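Local coordinates for protein hydroquinone dioxygenase large subunit (Pseudomonas sp., PDB 4ZXA) that probably opens the aromatic ring of hydroquinone as the large, metal-binding subunit of a two-subunit iron-dependent cupin dioxygenase, at residues R134-A139 and R156-L162. Residues are numbered along the deposited sequence; the frame is centred on the assembly and turned at random.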
ATOM      1  N   ARG E 134      17.863  12.565   0.856  1.00 31.50           N
ATOM      2  CA  ARG E 134      18.235  13.750   1.614  1.00 29.74           C
ATOM      3  C   ARG E 134      17.142  14.796   1.509  1.00 27.47           C
ATOM      4  O   ARG E 134      16.674  15.322   2.516  1.00 30.38           O
ATOM      5  CB  ARG E 134      19.566  14.315   1.108  1.00 33.62           C
ATOM      6  CG  ARG E 134      20.205  15.348   2.031  1.00 41.68           C
ATOM      7  CD  ARG E 134      21.574  15.805   1.506  1.00 57.96           C
ATOM      8  NE  ARG E 134      22.235  16.718   2.441  1.00 64.63           N
ATOM      9  CZ  ARG E 134      23.340  16.429   3.130  1.00 61.14           C
ATOM     10  NH1 ARG E 134      23.946  15.250   2.991  1.00 48.36           N
ATOM     11  NH2 ARG E 134      23.850  17.332   3.958  1.00 61.11           N
ATOM     12  N   ASP E 135      16.716  15.081   0.284  1.00 31.70           N
ATOM     13  CA  ASP E 135      15.754  16.147   0.072  1.00 24.07           C
ATOM     14  C   ASP E 135      14.318  15.797   0.512  1.00 28.93           C
ATOM     15  O   ASP E 135      13.627  16.635   1.084  1.00 26.66           O
ATOM     16  CB  ASP E 135      15.794  16.621  -1.380  1.00 27.70           C
ATOM     17  CG  ASP E 135      14.963  17.882  -1.602  1.00 33.01           C
ATOM     18  OD1 ASP E 135      15.388  18.962  -1.134  1.00 30.99           O
ATOM     19  OD2 ASP E 135      13.885  17.793  -2.235  1.00 27.90           O
ATOM     20  N   TRP E 136      13.871  14.566   0.265  1.00 27.25           N
ATOM     21  CA  TRP E 136      12.471  14.213   0.513  1.00 27.93           C
ATOM     22  C   TRP E 136      12.196  13.662   1.918  1.00 31.87           C
ATOM     23  O   TRP E 136      11.030  13.465   2.307  1.00 27.17           O
ATOM     24  CB  TRP E 136      11.967  13.225  -0.543  1.00 30.43           C
ATOM     25  CG  TRP E 136      12.008  13.768  -1.937  1.00 31.97           C
ATOM     26  CD1 TRP E 136      12.426  15.006  -2.323  1.00 24.05           C
ATOM     27  CD2 TRP E 136      11.608  13.089  -3.133  1.00 29.43           C
ATOM     28  NE1 TRP E 136      12.313  15.140  -3.680  1.00 25.89           N
ATOM     29  CE2 TRP E 136      11.815  13.975  -4.204  1.00 27.55           C
ATOM     30  CE3 TRP E 136      11.092  11.816  -3.397  1.00 23.97           C
ATOM     31  CZ2 TRP E 136      11.529  13.633  -5.522  1.00 24.80           C
ATOM     32  CZ3 TRP E 136      10.809  11.477  -4.708  1.00 25.81           C
ATOM     33  CH2 TRP E 136      11.026  12.380  -5.751  1.00 23.98           C
ATOM     34  N   THR E 137      13.257  13.419   2.678  1.00 21.51           N
ATOM     35  CA  THR E 137      13.083  12.936   4.033  1.00 26.39           C
ATOM     36  C   THR E 137      13.140  14.065   5.057  1.00 27.82           C
ATOM     37  O   THR E 137      14.196  14.624   5.326  1.00 31.78           O
ATOM     38  CB  THR E 137      14.118  11.870   4.398  1.00 25.49           C
ATOM     39  OG1 THR E 137      14.123  10.847   3.393  1.00 22.20           O
ATOM     40  CG2 THR E 137      13.781  11.263   5.753  1.00 28.03           C
ATOM     41  N   ASN E 138      11.988  14.372   5.631  1.00 23.81           N
ATOM     42  CA  ASN E 138      11.858  15.413   6.625  1.00 27.04           C
ATOM     43  C   ASN E 138      12.355  14.926   7.959  1.00 28.65           C
ATOM     44  O   ASN E 138      12.540  13.730   8.147  1.00 31.14           O
ATOM     45  CB  ASN E 138      10.393  15.819   6.739  1.00 28.62           C
ATOM     46  CG  ASN E 138       9.835  16.300   5.426  1.00 28.67           C
ATOM     47  OD1 ASN E 138      10.510  17.022   4.685  1.00 30.39           O
ATOM     48  ND2 ASN E 138       8.611  15.883   5.109  1.00 29.60           N
ATOM     49  N   ALA E 139      12.548  15.859   8.886  1.00 32.09           N
ATOM     50  CA  ALA E 139      13.178  15.572  10.178  1.00 31.81           C
ATOM     51  C   ALA E 139      12.299  14.678  11.032  1.00 35.29           C
ATOM     52  O   ALA E 139      12.714  14.202  12.084  1.00 40.97           O
ATOM     53  CB  ALA E 139      13.470  16.863  10.918  1.00 30.14           C
ATOM     54  N   ARG E 156       4.760  19.207   3.574  1.00 30.98           N
ATOM     55  CA  ARG E 156       5.738  19.985   2.845  1.00 30.41           C
ATOM     56  C   ARG E 156       7.142  19.802   3.430  1.00 33.95           C
ATOM     57  O   ARG E 156       7.305  19.311   4.555  1.00 28.39           O
ATOM     58  CB  ARG E 156       5.293  21.448   2.800  1.00 31.31           C
ATOM     59  CG  ARG E 156       3.962  21.581   2.091  1.00 33.77           C
ATOM     60  CD  ARG E 156       3.435  23.001   2.045  1.00 40.44           C
ATOM     61  NE  ARG E 156       2.213  23.082   1.246  1.00 37.18           N
ATOM     62  CZ  ARG E 156       1.374  24.114   1.269  1.00 44.83           C
ATOM     63  NH1 ARG E 156       1.626  25.157   2.055  1.00 44.55           N
ATOM     64  NH2 ARG E 156       0.286  24.099   0.510  1.00 29.52           N
ATOM     65  N   LYS E 157       8.157  20.152   2.648  1.00 30.71           N
ATOM     66  CA  LYS E 157       9.525  19.982   3.110  1.00 32.82           C
ATOM     67  C   LYS E 157       9.673  20.541   4.511  1.00 30.77           C
ATOM     68  O   LYS E 157       9.124  21.591   4.835  1.00 31.01           O
ATOM     69  CB  LYS E 157      10.510  20.661   2.168  1.00 35.13           C
ATOM     70  CG  LYS E 157      11.929  20.689   2.712  1.00 32.62           C
ATOM     71  CD  LYS E 157      12.552  19.309   2.781  1.00 29.52           C
ATOM     72  CE  LYS E 157      13.993  19.434   3.234  1.00 32.48           C
ATOM     73  NZ  LYS E 157      14.842  18.306   2.831  1.00 30.27           N
ATOM     74  N   ASN E 158      10.406  19.834   5.357  1.00 31.55           N
ATOM     75  CA  ASN E 158      10.450  20.229   6.750  1.00 28.17           C
ATOM     76  C   ASN E 158      11.650  19.666   7.507  1.00 36.58           C
ATOM     77  O   ASN E 158      11.524  18.737   8.321  1.00 33.72           O
ATOM     78  CB  ASN E 158       9.146  19.849   7.440  1.00 31.48           C
ATOM     79  CG  ASN E 158       9.057  20.418   8.835  1.00 41.14           C
ATOM     80  OD1 ASN E 158      10.081  20.674   9.469  1.00 36.20           O
ATOM     81  ND2 ASN E 158       7.837  20.645   9.316  1.00 38.69           N
ATOM     82  N   GLY E 159      12.814  20.247   7.240  1.00 32.84           N
ATOM     83  CA  GLY E 159      14.043  19.784   7.845  1.00 30.18           C
ATOM     84  C   GLY E 159      14.643  18.591   7.126  1.00 35.13           C
ATOM     85  O   GLY E 159      14.201  18.184   6.048  1.00 29.22           O
ATOM     86  N   GLU E 160      15.676  18.034   7.737  1.00 33.59           N
ATOM     87  CA  GLU E 160      16.375  16.904   7.171  1.00 35.54           C
ATOM     88  C   GLU E 160      16.454  15.848   8.254  1.00 33.84           C
ATOM     89  O   GLU E 160      16.158  16.124   9.421  1.00 37.84           O
ATOM     90  CB  GLU E 160      17.784  17.315   6.722  1.00 35.72           C
ATOM     91  CG  GLU E 160      17.845  17.985   5.359  1.00 34.44           C
ATOM     92  CD  GLU E 160      19.250  18.456   4.986  1.00 43.91           C
ATOM     93  OE1 GLU E 160      20.146  18.451   5.859  1.00 45.00           O
ATOM     94  OE2 GLU E 160      19.460  18.839   3.815  1.00 44.88           O
ATOM     95  N   ASN E 161      16.841  14.637   7.871  1.00 31.63           N
ATOM     96  CA  ASN E 161      17.109  13.583   8.846  1.00 34.40           C
ATOM     97  C   ASN E 161      18.359  12.811   8.445  1.00 33.61           C
ATOM     98  O   ASN E 161      18.311  11.598   8.259  1.00 31.21           O
ATOM     99  CB  ASN E 161      15.919  12.636   8.960  1.00 30.29           C
ATOM    100  CG  ASN E 161      15.831  11.978  10.317  1.00 35.01           C
ATOM    101  OD1 ASN E 161      14.904  11.217  10.594  1.00 32.88           O
ATOM    102  ND2 ASN E 161      16.789  12.281  11.181  1.00 39.06           N
ATOM    103  N   LEU E 162      19.467  13.539   8.294  1.00 37.64           N
ATOM    104  CA  LEU E 162      20.738  12.970   7.851  1.00 40.14           C
ATOM    105  C   LEU E 162      21.167  11.790   8.711  1.00 41.98           C
ATOM    106  O   LEU E 162      21.733  10.813   8.206  1.00 35.09           O
ATOM    107  CB  LEU E 162      21.835  14.030   7.894  1.00 43.06           C
ATOM    108  CG  LEU E 162      21.543  15.334   7.153  1.00 47.59           C
ATOM    109  CD1 LEU E 162      22.718  16.313   7.242  1.00 41.91           C
ATOM    110  CD2 LEU E 162      21.224  15.016   5.717  1.00 43.46           C
TER
HETATM  111  O   HOH W   1      16.978  14.328   4.882  1.00 32.87           O
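Ala-139 and Glu-160 bring the two backbones closest, their CA atoms 4.6 Å apart, where the chain leaving helix 122-136 meets the irregular segment 156-162. One direct main-chain hydrogen bond joins them: Ala-139 N donates to Asn-158 O over 3.1 Å, nearly straight at 177°. A water extends the link, donating to Arg-134 O and Thr-137 O and accepting from Asn-161 N. Gly-159, with its positive phi, lets the loop turn close beside Ala-139.

Asn-138 carries its CG anti to its own carbonyl carbon (chi1 -58°), which brings OD1 to Asn-158 N at 2.9 Å; that donor stands above the amide's carbonyl plane, and the bond is bent to 136°. Its ND2 bonds to Tyr-29 OH, so an alanine here would probably leave both Asn-158 N and the tyrosine hydroxyl without this partner. Lys-157, its chain bent beyond CB, folds its ammonium onto the helix end, where NZ donates to Asp-135 O at 2.7 Å. Leu-162 CD2 sits over the centre of one face of the Arg-134 guanidinium, 3.6 Å from CZ, while Glu-160 OE2 makes a long salt bridge to Arg-134 NE at 3.8 Å.

A lysine and a water from the returning loop's side thus bind carbonyls at the C-terminal end of helix 122-136 and just beyond it, joining helix and loop at the surface of the subunit's N-terminal region.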